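C2 domain protein (Scophthalmus maximus, PDB 3W56) binds calcium ions through a C2 domain and probably docks on phospholipid membranes, with a wide pore channel activity that is only tentatively assigned. Local coordinates at residues R85-D90 and D96-V101; E112-C115 and G121-H124; V60-A65 and H89-F94. All coordinates share one frame; numbering follows the deposited sequence.

Interaction 1. Residues R85-D90 and D96-V101; sequences RLEVHD and DDLLGV
Val88 meets two residues of the facing strand at once. Val88 N bonds to Gly100 O at 3.1 Å. Val88 O takes Leu99 N at 2.6 Å, and the N-H of Gly100 weakly. Leu99 and Gly100 together therefore face one residue, and the register slips by one before His89 pairs with Leu98. Farther on, Asp90 N bonds to Asp97 O and Asp97 N to Asp90 O.

The side chains of Glu87 and His89 share one face of the sheet. Glu87 OE2 accepts Arg85 NE at 2.6 Å on its anti lone pair, and Arg85 NH2 from above the carboxylate plane. This is a side-on salt bridge with both nitrogens on one oxygen. Glu87 OE1 uses its anti lone pair for His89 NE2, at 2.9 Å and in the ring plane. His89 ND1 meets a water at 2.8 Å, which also gives a weak bond to Asp96 O. Partners at both nitrogens fix the turn of the ring. Leu98 CD1 lies over one ring face in a CH-pi contact, 4.1 Å from the centroid.

Arg85 has CG anti to the backbone N (chi1 168°) and an extended chain. This brings its guanidinium alongside Val101, whose CG1 sits over one face. Val101 CG2 packs on Glu87 CG at 3.6 Å.

Asp90 and Asp96 have partners beyond the hairpin. Asp90 OD1 accepts Asp43 N, and Asp96 OD2 is hydrogen-bonded to Tyr45 OH. Asp90 and Asp97 are calcium ligands of this protein, although no calcium is bound here. The arrangement is an antiparallel hairpin with a classic beta bulge, running into a calcium-binding loop of a C2 beta sandwich.

Interaction 2. Residues E112-C115 and G121-H124; sequences EHDC and GTLH
Cys115 and Leu123 form an antiparallel hydrogen-bonded pair, with Cys115 N to Leu123 O at 2.6 Å, Leu123 N to Cys115 O at 2.8 Å, and the strand segments running at 160° to each other. Asp114 and His124 follow as the non-hydrogen-bonded pair, and the CA of Asp114 also touches Leu123 O.

The side chains of Asp114 and His124 lie on the same face and carry the polar part of the contact. His124 ND1 donates to Asp114 OD2 at 2.7 Å. The oxygen sits in the plane of the ring, at its edge. The carboxylate is met from above its plane, and the two flat groups stand almost perpendicular, 86° apart. In His124, chi1 of -54° puts the ring beside the backbone N, and the second torsion turns the ND1 edge to Asp114. Replacing His124 by a leucine would probably leave Asp114 OD2 without its donor and the carboxylate freer to turn. Thr122 CG2 adds an apolar touch on Asp114 CB at 3.9 Å.

Cys115 and Leu123 point to the other face, where their CB atoms meet at 4.0 Å. Cys115 SG is held in a disulfide with Cys102 of strand 97-105, which ties this hairpin to the second sheet.

Strand 109-116 is the outermost strand of its sheet within the chain. Strand 122-130 is its inner neighbour, bonded on its far side to strand 22-32 through Thr122 with Arg32 and His124 with Arg30. Leu123 crosses the interior of the sandwich to Leu86 and Val88 of strand 83-90.

Interaction 3. Residues V60-A65 and H89-F94; sequences VNHNNA and HDEDTF
Val60 and Glu91 make the van der Waals part of this contact. The two side chains cross at about a right angle. Val60 CG2 presses on the end of the glutamate, 3.5 Å from Glu91 OE1 and 3.6 Å from Glu91 CD. Glu91 has CG anti to its backbone N (chi1 174°) and an extended chain, which carries the carboxylate across to the valine. Val60 CG1 lies over one face of the His62 ring, toward its rim, and still comes within 3.9 Å of Glu91 OE2. Val60, the His62 ring and the Glu91 carboxylate touch one another in turn. Tyr45 of strand 44-50 also touches both Val60 and Glu91.

The polar approach is loose. His62 NE2 stands 3.7 Å from Glu91 OE2, too long for a hydrogen bond, with the ring and carboxylate planes 44° apart. If His62 were protonated, it would probably still feel the attraction of the carboxylate.

The two segments belong to neighbouring loops at the calcium-binding end of the C2 beta sandwich. Asn63 on one, and Asp90, Glu91 and Asp92 on the other, are calcium ligands of this protein, though no ion is bound in this model. Glu91 lies between two aspartates and probably offers its main-chain carbonyl, as is usual at this place in C2 domains.

Hydrogen bonds hold the two loops without joining them to each other. Asn64 ND2 donates to Asn61 OD1 at 2.9 Å, from above the plane of that carbonyl. Asn63 N bonds to Asp43 OD1, joining this loop to another calcium ligand. On the other segment, Thr93 N bonds to Asp92 OD1 at 2.7 Å, meeting the carboxylate from above its plane. Asp92 N in turn is held by Asp96 OD1.

Interactions 1 and 3 share His89 and Asp90, where strand 83-90 runs out into the loop. Their centres are 11 Å apart, and Asp96 OD1 comes within 3.2 Å of Glu91 CA. Together they hold calcium ligands Asn63, Asp90, Glu91, Asp92 and Asp97. Interaction 2 lies in the opposing sheet, its centre 13 Å from that of interaction 1. The two meet through the core, with Leu123 CD2 at 3.7 Å from Val88 CG2. Interaction 2 does not touch interaction 3; their nearest atoms are about 7 Å apart. The CA of Gly121 lies about 12 Å from the side chain of the calcium ligand Asp90.

Interaction 1. Residues R85-D90 and D96-V101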
ATOM      1  N   ARG A  85      -4.501   6.172  -0.895  1.00 13.88           N
ATOM      2  CA  ARG A  85      -3.266   6.495  -0.222  1.00 17.12           C
ATOM      3  C   ARG A  85      -2.642   5.238   0.441  1.00 19.57           C
ATOM      4  O   ARG A  85      -3.286   4.464   1.224  1.00 16.79           O
ATOM      5  CB  ARG A  85      -3.563   7.611   0.831  1.00 17.43           C
ATOM      6  CG  ARG A  85      -2.454   7.852   1.781  1.00 18.70           C
ATOM      7  CD  ARG A  85      -2.962   8.707   2.937  1.00 27.94           C
ATOM      8  NE  ARG A  85      -1.910   9.018   3.899  1.00 25.74           N
ATOM      9  CZ  ARG A  85      -1.140  10.104   3.834  1.00 32.21           C
ATOM     10  NH1 ARG A  85      -1.306  10.975   2.839  1.00 30.00           N
ATOM     11  NH2 ARG A  85      -0.209  10.338   4.770  1.00 32.42           N
ATOM     12  N   LEU A  86      -1.365   5.064   0.155  1.00 18.75           N
ATOM     13  CA  LEU A  86      -0.618   3.897   0.590  1.00 11.65           C
ATOM     14  C   LEU A  86       0.526   4.409   1.407  1.00 15.87           C
ATOM     15  O   LEU A  86       1.276   5.268   1.002  1.00 15.63           O
ATOM     16  CB  LEU A  86      -0.129   3.063  -0.598  1.00  9.57           C
ATOM     17  CG  LEU A  86      -1.208   2.521  -1.510  1.00  9.75           C
ATOM     18  CD1 LEU A  86      -0.628   1.583  -2.618  1.00 17.04           C
ATOM     19  CD2 LEU A  86      -2.266   1.733  -0.799  1.00 14.14           C
ATOM     20  N   GLU A  87       0.650   3.883   2.605  1.00 13.19           N
ATOM     21  CA  GLU A  87       1.826   4.201   3.360  1.00 19.72           C
ATOM     22  C   GLU A  87       2.581   2.914   3.643  1.00 13.55           C
ATOM     23  O   GLU A  87       1.978   1.922   4.109  1.00 14.38           O
ATOM     24  CB  GLU A  87       1.463   4.923   4.651  1.00 14.37           C
ATOM     25  CG  GLU A  87       0.577   6.119   4.454  1.00 18.26           C
ATOM     26  CD  GLU A  87       0.088   6.671   5.766  1.00 24.15           C
ATOM     27  OE1 GLU A  87       0.502   6.123   6.816  1.00 20.85           O
ATOM     28  OE2 GLU A  87      -0.737   7.616   5.735  1.00 22.87           O
ATOM     29  N   VAL A  88       3.887   2.970   3.437  1.00 13.76           N
ATOM     30  CA  VAL A  88       4.778   1.874   3.797  1.00 12.62           C
ATOM     31  C   VAL A  88       5.474   2.234   5.116  1.00 16.27           C
ATOM     32  O   VAL A  88       6.122   3.288   5.225  1.00 14.39           O
ATOM     33  CB  VAL A  88       5.784   1.583   2.695  1.00 13.60           C
ATOM     34  CG1 VAL A  88       6.780   0.540   3.173  1.00 15.49           C
ATOM     35  CG2 VAL A  88       5.031   1.134   1.408  1.00 12.73           C
ATOM     36  N   HIS A  89       5.343   1.367   6.104  1.00 12.67           N
ATOM     37  CA  HIS A  89       5.984   1.593   7.422  1.00 14.98           C
ATOM     38  C   HIS A  89       6.915   0.489   7.815  1.00 15.50           C
ATOM     39  O   HIS A  89       6.818  -0.651   7.355  1.00 18.53           O
ATOM     40  CB  HIS A  89       4.958   1.705   8.533  1.00 16.35           C
ATOM     41  CG  HIS A  89       4.037   2.855   8.382  1.00 13.57           C
ATOM     42  ND1 HIS A  89       4.129   4.000   9.166  1.00 18.26           N
ATOM     43  CD2 HIS A  89       2.985   3.048   7.558  1.00 17.13           C
ATOM     44  CE1 HIS A  89       3.174   4.841   8.812  1.00 16.64           C
ATOM     45  NE2 HIS A  89       2.457   4.283   7.842  1.00 20.70           N
ATOM     46  N   ASP A  90       7.826   0.836   8.699  1.00 17.58           N
ATOM     47  CA  ASP A  90       8.783  -0.104   9.251  1.00 17.59           C
ATOM     48  C   ASP A  90       8.419  -0.266  10.692  1.00 22.65           C
ATOM     49  O   ASP A  90       8.420   0.718  11.445  1.00 22.40           O
ATOM     50  CB  ASP A  90      10.150   0.505   9.069  1.00 16.54           C
ATOM     51  CG  ASP A  90      11.273  -0.395   9.538  1.00 26.82           C
ATOM     52  OD1 ASP A  90      11.001  -1.503  10.115  1.00 25.02           O
ATOM     53  OD2 ASP A  90      12.439   0.021   9.311  1.00 31.22           O
ATOM     54  N   ASP A  96       6.648   3.259  14.975  1.00 11.73           N
ATOM     55  CA  ASP A  96       6.858   2.786  13.593  1.00 13.25           C
ATOM     56  C   ASP A  96       7.408   3.940  12.735  1.00 18.69           C
ATOM     57  O   ASP A  96       7.101   5.124  12.985  1.00 19.75           O
ATOM     58  CB  ASP A  96       5.581   2.189  13.027  1.00 15.05           C
ATOM     59  CG  ASP A  96       5.150   0.946  13.776  1.00 12.94           C
ATOM     60  OD1 ASP A  96       6.001   0.382  14.503  1.00 18.04           O
ATOM     61  OD2 ASP A  96       3.998   0.495  13.626  1.00 21.00           O
ATOM     62  N   ASP A  97       8.192   3.578  11.718  1.00 19.88           N
ATOM     63  CA  ASP A  97       8.870   4.596  10.907  1.00 15.69           C
ATOM     64  C   ASP A  97       8.192   4.658   9.543  1.00 17.91           C
ATOM     65  O   ASP A  97       8.011   3.632   8.865  1.00 17.06           O
ATOM     66  CB  ASP A  97      10.354   4.269  10.785  1.00 21.36           C
ATOM     67  CG  ASP A  97      11.125   5.316  10.006  1.00 35.64           C
ATOM     68  OD1 ASP A  97      10.645   6.481   9.870  1.00 38.27           O
ATOM     69  OD2 ASP A  97      12.222   4.962   9.526  1.00 43.19           O
ATOM     70  N   LEU A  98       7.699   5.833   9.186  1.00 14.45           N
ATOM     71  CA  LEU A  98       7.056   5.988   7.872  1.00 16.16           C
ATOM     72  C   LEU A  98       8.125   5.934   6.780  1.00 21.34           C
ATOM     73  O   LEU A  98       9.088   6.715   6.803  1.00 18.41           O
ATOM     74  CB  LEU A  98       6.233   7.282   7.828  1.00 13.94           C
ATOM     75  CG  LEU A  98       5.749   7.776   6.462  1.00 17.27           C
ATOM     76  CD1 LEU A  98       4.802   6.719   5.856  1.00 15.55           C
ATOM     77  CD2 LEU A  98       5.074   9.121   6.590  1.00 17.52           C
ATOM     78  N   LEU A  99       7.980   5.017   5.814  1.00 14.98           N
ATOM     79  CA  LEU A  99       9.041   4.861   4.812  1.00 19.71           C
ATOM     80  C   LEU A  99       8.707   5.590   3.525  1.00 17.78           C
ATOM     81  O   LEU A  99       9.598   6.028   2.771  1.00 25.79           O
ATOM     82  CB  LEU A  99       9.266   3.369   4.533  1.00 21.28           C
ATOM     83  CG  LEU A  99       9.788   2.613   5.754  1.00 21.92           C
ATOM     84  CD1 LEU A  99      10.167   1.155   5.374  1.00 23.44           C
ATOM     85  CD2 LEU A  99      10.969   3.363   6.381  1.00 24.44           C
ATOM     86  N   GLY A 100       7.413   5.779   3.276  1.00 13.78           N
ATOM     87  CA  GLY A 100       7.034   6.516   2.083  1.00 17.92           C
ATOM     88  C   GLY A 100       5.552   6.582   1.979  1.00 16.80           C
ATOM     89  O   GLY A 100       4.837   5.758   2.588  1.00 15.15           O
ATOM     90  N   VAL A 101       5.069   7.603   1.296  1.00 20.84           N
ATOM     91  CA  VAL A 101       3.615   7.737   1.080  1.00 18.75           C
ATOM     92  C   VAL A 101       3.297   7.900  -0.410  1.00 21.60           C
ATOM     93  O   VAL A 101       3.999   8.628  -1.141  1.00 26.13           O
ATOM     94  CB  VAL A 101       3.041   8.917   1.875  1.00 25.34           C
ATOM     95  CG1 VAL A 101       1.621   9.299   1.406  1.00 19.96           C
ATOM     96  CG2 VAL A 101       3.004   8.562   3.326  1.00 22.27           C
TER
HETATM   97  O   HOH W   1       4.889   5.341  11.444  1.00 24.02           O

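Interaction 2. Residues E112-C115 and G121-H124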
ATOM      1  N   GLU A 112      -1.637  -0.987 -12.946  1.00 15.14           N
ATOM      2  CA  GLU A 112      -0.426  -1.333 -12.227  1.00 15.87           C
ATOM      3  C   GLU A 112       0.332  -0.058 -11.979  1.00 11.22           C
ATOM      4  O   GLU A 112       0.514   0.803 -12.893  1.00 15.65           O
ATOM      5  CB  GLU A 112       0.452  -2.292 -13.020  1.00 14.27           C
ATOM      6  CG  GLU A 112      -0.243  -3.558 -13.452  1.00 16.92           C
ATOM      7  CD  GLU A 112       0.572  -4.295 -14.512  1.00 21.49           C
ATOM      8  OE1 GLU A 112       1.788  -4.499 -14.262  1.00 23.84           O
ATOM      9  OE2 GLU A 112       0.016  -4.625 -15.584  1.00 22.75           O
ATOM     10  N   HIS A 113       0.814   0.087 -10.759  1.00  9.19           N
ATOM     11  CA  HIS A 113       1.537   1.291 -10.366  1.00 12.78           C
ATOM     12  C   HIS A 113       2.762   1.070  -9.517  1.00 13.45           C
ATOM     13  O   HIS A 113       2.957   0.024  -8.900  1.00 11.13           O
ATOM     14  CB  HIS A 113       0.598   2.283  -9.613  1.00 11.56           C
ATOM     15  CG  HIS A 113      -0.458   2.898 -10.486  1.00 11.01           C
ATOM     16  ND1 HIS A 113      -0.137   3.796 -11.494  1.00 16.69           N
ATOM     17  CD2 HIS A 113      -1.809   2.757 -10.519  1.00 12.99           C
ATOM     18  CE1 HIS A 113      -1.249   4.157 -12.115  1.00 21.33           C
ATOM     19  NE2 HIS A 113      -2.277   3.542 -11.540  1.00 16.93           N
ATOM     20  N   ASP A 114       3.640   2.081  -9.529  1.00 11.40           N
ATOM     21  CA  ASP A 114       4.805   2.121  -8.674  1.00 11.67           C
ATOM     22  C   ASP A 114       4.710   3.279  -7.716  1.00 17.09           C
ATOM     23  O   ASP A 114       4.250   4.402  -8.076  1.00 19.53           O
ATOM     24  CB  ASP A 114       6.077   2.351  -9.512  1.00 12.75           C
ATOM     25  CG  ASP A 114       6.210   1.338 -10.634  1.00 19.83           C
ATOM     26  OD1 ASP A 114       6.616   1.736 -11.734  1.00 29.63           O
ATOM     27  OD2 ASP A 114       5.923   0.131 -10.448  1.00 19.52           O
ATOM     28  N   CYS A 115       5.159   3.031  -6.496  1.00 12.11           N
ATOM     29  CA  CYS A 115       5.215   4.073  -5.496  1.00 17.23           C
ATOM     30  C   CYS A 115       6.655   4.199  -4.927  1.00 14.56           C
ATOM     31  O   CYS A 115       7.214   3.276  -4.298  1.00 15.02           O
ATOM     32  CB  CYS A 115       4.172   3.755  -4.430  1.00 16.35           C
ATOM     33  SG  CYS A 115       4.453   4.739  -3.033  1.00 21.33           S
ATOM     34  N   GLY A 121      13.577   2.449  -2.053  1.00 17.86           N
ATOM     35  CA  GLY A 121      12.702   1.318  -2.312  1.00 15.18           C
ATOM     36  C   GLY A 121      11.512   1.698  -3.148  1.00 11.99           C
ATOM     37  O   GLY A 121      11.177   2.876  -3.288  1.00 13.52           O
ATOM     38  N   THR A 122      10.879   0.688  -3.765  1.00  9.06           N
ATOM     39  CA  THR A 122       9.677   0.931  -4.556  1.00  5.65           C
ATOM     40  C   THR A 122       8.595  -0.050  -4.132  1.00 11.17           C
ATOM     41  O   THR A 122       8.831  -1.256  -4.083  1.00 12.00           O
ATOM     42  CB  THR A 122       9.943   0.734  -6.068  1.00 11.49           C
ATOM     43  OG1 THR A 122      11.056   1.580  -6.424  1.00 13.61           O
ATOM     44  CG2 THR A 122       8.712   1.143  -6.919  1.00 13.20           C
ATOM     45  N   LEU A 123       7.418   0.503  -3.897  1.00  8.45           N
ATOM     46  CA  LEU A 123       6.248  -0.353  -3.614  1.00  6.87           C
ATOM     47  C   LEU A 123       5.531  -0.461  -4.968  1.00 10.56           C
ATOM     48  O   LEU A 123       5.195   0.571  -5.626  1.00 12.70           O
ATOM     49  CB  LEU A 123       5.309   0.402  -2.670  1.00 11.09           C
ATOM     50  CG  LEU A 123       3.921  -0.242  -2.468  1.00  8.66           C
ATOM     51  CD1 LEU A 123       3.893  -1.626  -1.699  1.00 10.15           C
ATOM     52  CD2 LEU A 123       2.989   0.782  -1.693  1.00 11.50           C
ATOM     53  N   HIS A 124       5.224  -1.688  -5.397  1.00  9.19           N
ATOM     54  CA  HIS A 124       4.448  -1.923  -6.602  1.00  6.54           C
ATOM     55  C   HIS A 124       3.106  -2.470  -6.181  1.00  8.97           C
ATOM     56  O   HIS A 124       3.029  -3.148  -5.168  1.00  9.07           O
ATOM     57  CB  HIS A 124       5.131  -2.989  -7.484  1.00  9.91           C
ATOM     58  CG  HIS A 124       6.559  -2.684  -7.821  1.00 11.63           C
ATOM     59  ND1 HIS A 124       6.885  -1.752  -8.774  1.00 13.66           N
ATOM     60  CD2 HIS A 124       7.731  -3.177  -7.347  1.00 13.33           C
ATOM     61  CE1 HIS A 124       8.204  -1.654  -8.865  1.00 14.73           C
ATOM     62  NE2 HIS A 124       8.746  -2.511  -8.022  1.00 15.69           N
TER

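Interaction 3. Residues V60-A65 and H89-F94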
ATOM      1  N   VAL A  60       2.954  -7.547   9.144  1.00 17.33           N
ATOM      2  CA  VAL A  60       4.357  -7.231   9.096  1.00 18.40           C
ATOM      3  C   VAL A  60       5.121  -8.381   8.459  1.00 18.65           C
ATOM      4  O   VAL A  60       4.972  -9.582   8.810  1.00 18.30           O
ATOM      5  CB  VAL A  60       4.928  -6.917  10.484  1.00 22.37           C
ATOM      6  CG1 VAL A  60       6.407  -6.625  10.353  1.00 22.31           C
ATOM      7  CG2 VAL A  60       4.151  -5.765  11.083  1.00 23.42           C
ATOM      8  N   ASN A  61       5.849  -8.013   7.421  1.00 14.88           N
ATOM      9  CA  ASN A  61       6.744  -8.965   6.776  1.00 19.62           C
ATOM     10  C   ASN A  61       8.154  -8.746   7.328  1.00 21.16           C
ATOM     11  O   ASN A  61       8.926  -7.866   6.897  1.00 20.11           O
ATOM     12  CB  ASN A  61       6.599  -8.886   5.247  1.00 15.72           C
ATOM     13  CG  ASN A  61       7.227 -10.081   4.499  1.00 17.92           C
ATOM     14  OD1 ASN A  61       8.342 -10.512   4.812  1.00 20.46           O
ATOM     15  ND2 ASN A  61       6.560 -10.538   3.438  1.00 18.62           N
ATOM     16  N   HIS A  62       8.459  -9.574   8.334  1.00 24.88           N
ATOM     17  CA  HIS A  62       9.652  -9.393   9.161  1.00 28.53           C
ATOM     18  C   HIS A  62      10.987  -9.649   8.483  1.00 24.70           C
ATOM     19  O   HIS A  62      11.114 -10.599   7.693  1.00 28.22           O
ATOM     20  CB  HIS A  62       9.548 -10.303  10.386  1.00 27.47           C
ATOM     21  CG  HIS A  62       8.518  -9.861  11.381  1.00 28.62           C
ATOM     22  ND1 HIS A  62       7.287 -10.473  11.511  1.00 30.53           N
ATOM     23  CD2 HIS A  62       8.514  -8.822  12.254  1.00 28.46           C
ATOM     24  CE1 HIS A  62       6.595  -9.864  12.457  1.00 24.47           C
ATOM     25  NE2 HIS A  62       7.311  -8.853  12.916  1.00 31.28           N
ATOM     26  N   ASN A  63      11.973  -8.790   8.771  1.00 25.75           N
ATOM     27  CA  ASN A  63      13.352  -9.037   8.336  1.00 24.65           C
ATOM     28  C   ASN A  63      13.403  -9.316   6.848  1.00 31.63           C
ATOM     29  O   ASN A  63      13.969 -10.319   6.408  1.00 30.42           O
ATOM     30  CB  ASN A  63      13.917 -10.234   9.120  1.00 35.27           C
ATOM     31  CG  ASN A  63      15.378 -10.511   8.802  1.00 40.18           C
ATOM     32  OD1 ASN A  63      16.199  -9.594   8.794  1.00 44.94           O
ATOM     33  ND2 ASN A  63      15.710 -11.789   8.526  1.00 46.41           N
ATOM     34  N   ASN A  64      12.810  -8.431   6.058  1.00 26.78           N
ATOM     35  CA  ASN A  64      12.683  -8.650   4.617  1.00 22.33           C
ATOM     36  C   ASN A  64      12.785  -7.334   3.832  1.00 20.77           C
ATOM     37  O   ASN A  64      11.910  -6.453   3.938  1.00 20.55           O
ATOM     38  CB  ASN A  64      11.364  -9.350   4.340  1.00 22.65           C
ATOM     39  CG  ASN A  64      11.308  -9.948   2.941  1.00 17.84           C
ATOM     40  OD1 ASN A  64      12.144  -9.627   2.123  1.00 20.41           O
ATOM     41  ND2 ASN A  64      10.315 -10.773   2.676  1.00 17.00           N
ATOM     42  N   ALA A  65      13.845  -7.185   3.039  1.00 16.62           N
ATOM     43  CA  ALA A  65      14.024  -5.994   2.240  1.00 20.65           C
ATOM     44  C   ALA A  65      13.187  -6.016   0.964  1.00 17.77           C
ATOM     45  O   ALA A  65      13.053  -4.981   0.274  1.00 17.03           O
ATOM     46  CB  ALA A  65      15.495  -5.834   1.861  1.00 24.16           C
ATOM     47  N   HIS A  89       5.343   1.367   6.104  1.00 12.67           N
ATOM     48  CA  HIS A  89       5.984   1.593   7.422  1.00 14.98           C
ATOM     49  C   HIS A  89       6.915   0.489   7.815  1.00 15.50           C
ATOM     50  O   HIS A  89       6.818  -0.651   7.355  1.00 18.53           O
ATOM     51  CB  HIS A  89       4.958   1.705   8.533  1.00 16.35           C
ATOM     52  CG  HIS A  89       4.037   2.855   8.382  1.00 13.57           C
ATOM     53  ND1 HIS A  89       4.129   4.000   9.166  1.00 18.26           N
ATOM     54  CD2 HIS A  89       2.985   3.048   7.558  1.00 17.13           C
ATOM     55  CE1 HIS A  89       3.174   4.841   8.812  1.00 16.64           C
ATOM     56  NE2 HIS A  89       2.457   4.283   7.842  1.00 20.70           N
ATOM     57  N   ASP A  90       7.826   0.836   8.699  1.00 17.58           N
ATOM     58  CA  ASP A  90       8.783  -0.104   9.251  1.00 17.59           C
ATOM     59  C   ASP A  90       8.419  -0.266  10.692  1.00 22.65           C
ATOM     60  O   ASP A  90       8.420   0.718  11.445  1.00 22.40           O
ATOM     61  CB  ASP A  90      10.150   0.505   9.069  1.00 16.54           C
ATOM     62  CG  ASP A  90      11.273  -0.395   9.538  1.00 26.82           C
ATOM     63  OD1 ASP A  90      11.001  -1.503  10.115  1.00 25.02           O
ATOM     64  OD2 ASP A  90      12.439   0.021   9.311  1.00 31.22           O
ATOM     65  N   GLU A  91       8.015  -1.471  11.085  1.00 17.82           N
ATOM     66  CA  GLU A  91       7.501  -1.627  12.453  1.00 21.41           C
ATOM     67  C   GLU A  91       8.629  -1.734  13.457  1.00 19.87           C
ATOM     68  O   GLU A  91       9.611  -2.445  13.254  1.00 21.61           O
ATOM     69  CB  GLU A  91       6.612  -2.869  12.570  1.00 19.34           C
ATOM     70  CG  GLU A  91       6.171  -3.140  14.008  1.00 29.66           C
ATOM     71  CD  GLU A  91       5.574  -4.510  14.181  1.00 24.30           C
ATOM     72  OE1 GLU A  91       4.332  -4.590  14.392  1.00 30.81           O
ATOM     73  OE2 GLU A  91       6.345  -5.515  14.099  1.00 30.11           O
ATOM     74  N   ASP A  92       8.469  -1.037  14.581  1.00 19.41           N
ATOM     75  CA  ASP A  92       9.405  -1.219  15.663  1.00 31.67           C
ATOM     76  C   ASP A  92       8.655  -1.194  16.977  1.00 16.94           C
ATOM     77  O   ASP A  92       7.484  -0.878  16.999  1.00 19.73           O
ATOM     78  CB  ASP A  92      10.504  -0.172  15.625  1.00 21.69           C
ATOM     79  CG  ASP A  92      11.771  -0.659  16.279  1.00 38.64           C
ATOM     80  OD1 ASP A  92      11.742  -1.787  16.844  1.00 35.88           O
ATOM     81  OD2 ASP A  92      12.780   0.086  16.226  1.00 45.76           O
ATOM     82  N   THR A  93       9.354  -1.536  18.058  1.00 28.18           N
ATOM     83  CA  THR A  93       8.725  -1.754  19.355  1.00 27.91           C
ATOM     84  C   THR A  93       7.892  -0.587  19.823  1.00 25.27           C
ATOM     85  O   THR A  93       6.728  -0.772  20.243  1.00 22.50           O
ATOM     86  CB  THR A  93       9.746  -2.046  20.448  1.00 25.27           C
ATOM     87  OG1 THR A  93      10.553  -3.170  20.053  1.00 30.27           O
ATOM     88  CG2 THR A  93       8.985  -2.344  21.769  1.00 23.48           C
ATOM     89  N   PHE A  94       8.450   0.621  19.718  1.00 20.35           N
ATOM     90  CA  PHE A  94       7.786   1.777  20.323  1.00 20.90           C
ATOM     91  C   PHE A  94       7.165   2.735  19.345  1.00 17.52           C
ATOM     92  O   PHE A  94       6.125   3.331  19.611  1.00 16.10           O
ATOM     93  CB  PHE A  94       8.724   2.519  21.274  1.00 19.34           C
ATOM     94  CG  PHE A  94       9.389   1.630  22.259  1.00 30.66           C
ATOM     95  CD1 PHE A  94       8.705   1.181  23.399  1.00 25.42           C
ATOM     96  CD2 PHE A  94      10.694   1.209  22.045  1.00 33.61           C
ATOM     97  CE1 PHE A  94       9.327   0.334  24.301  1.00 21.52           C
ATOM     98  CE2 PHE A  94      11.330   0.352  22.952  1.00 35.86           C
ATOM     99  CZ  PHE A  94      10.641  -0.072  24.093  1.00 40.68           C
TER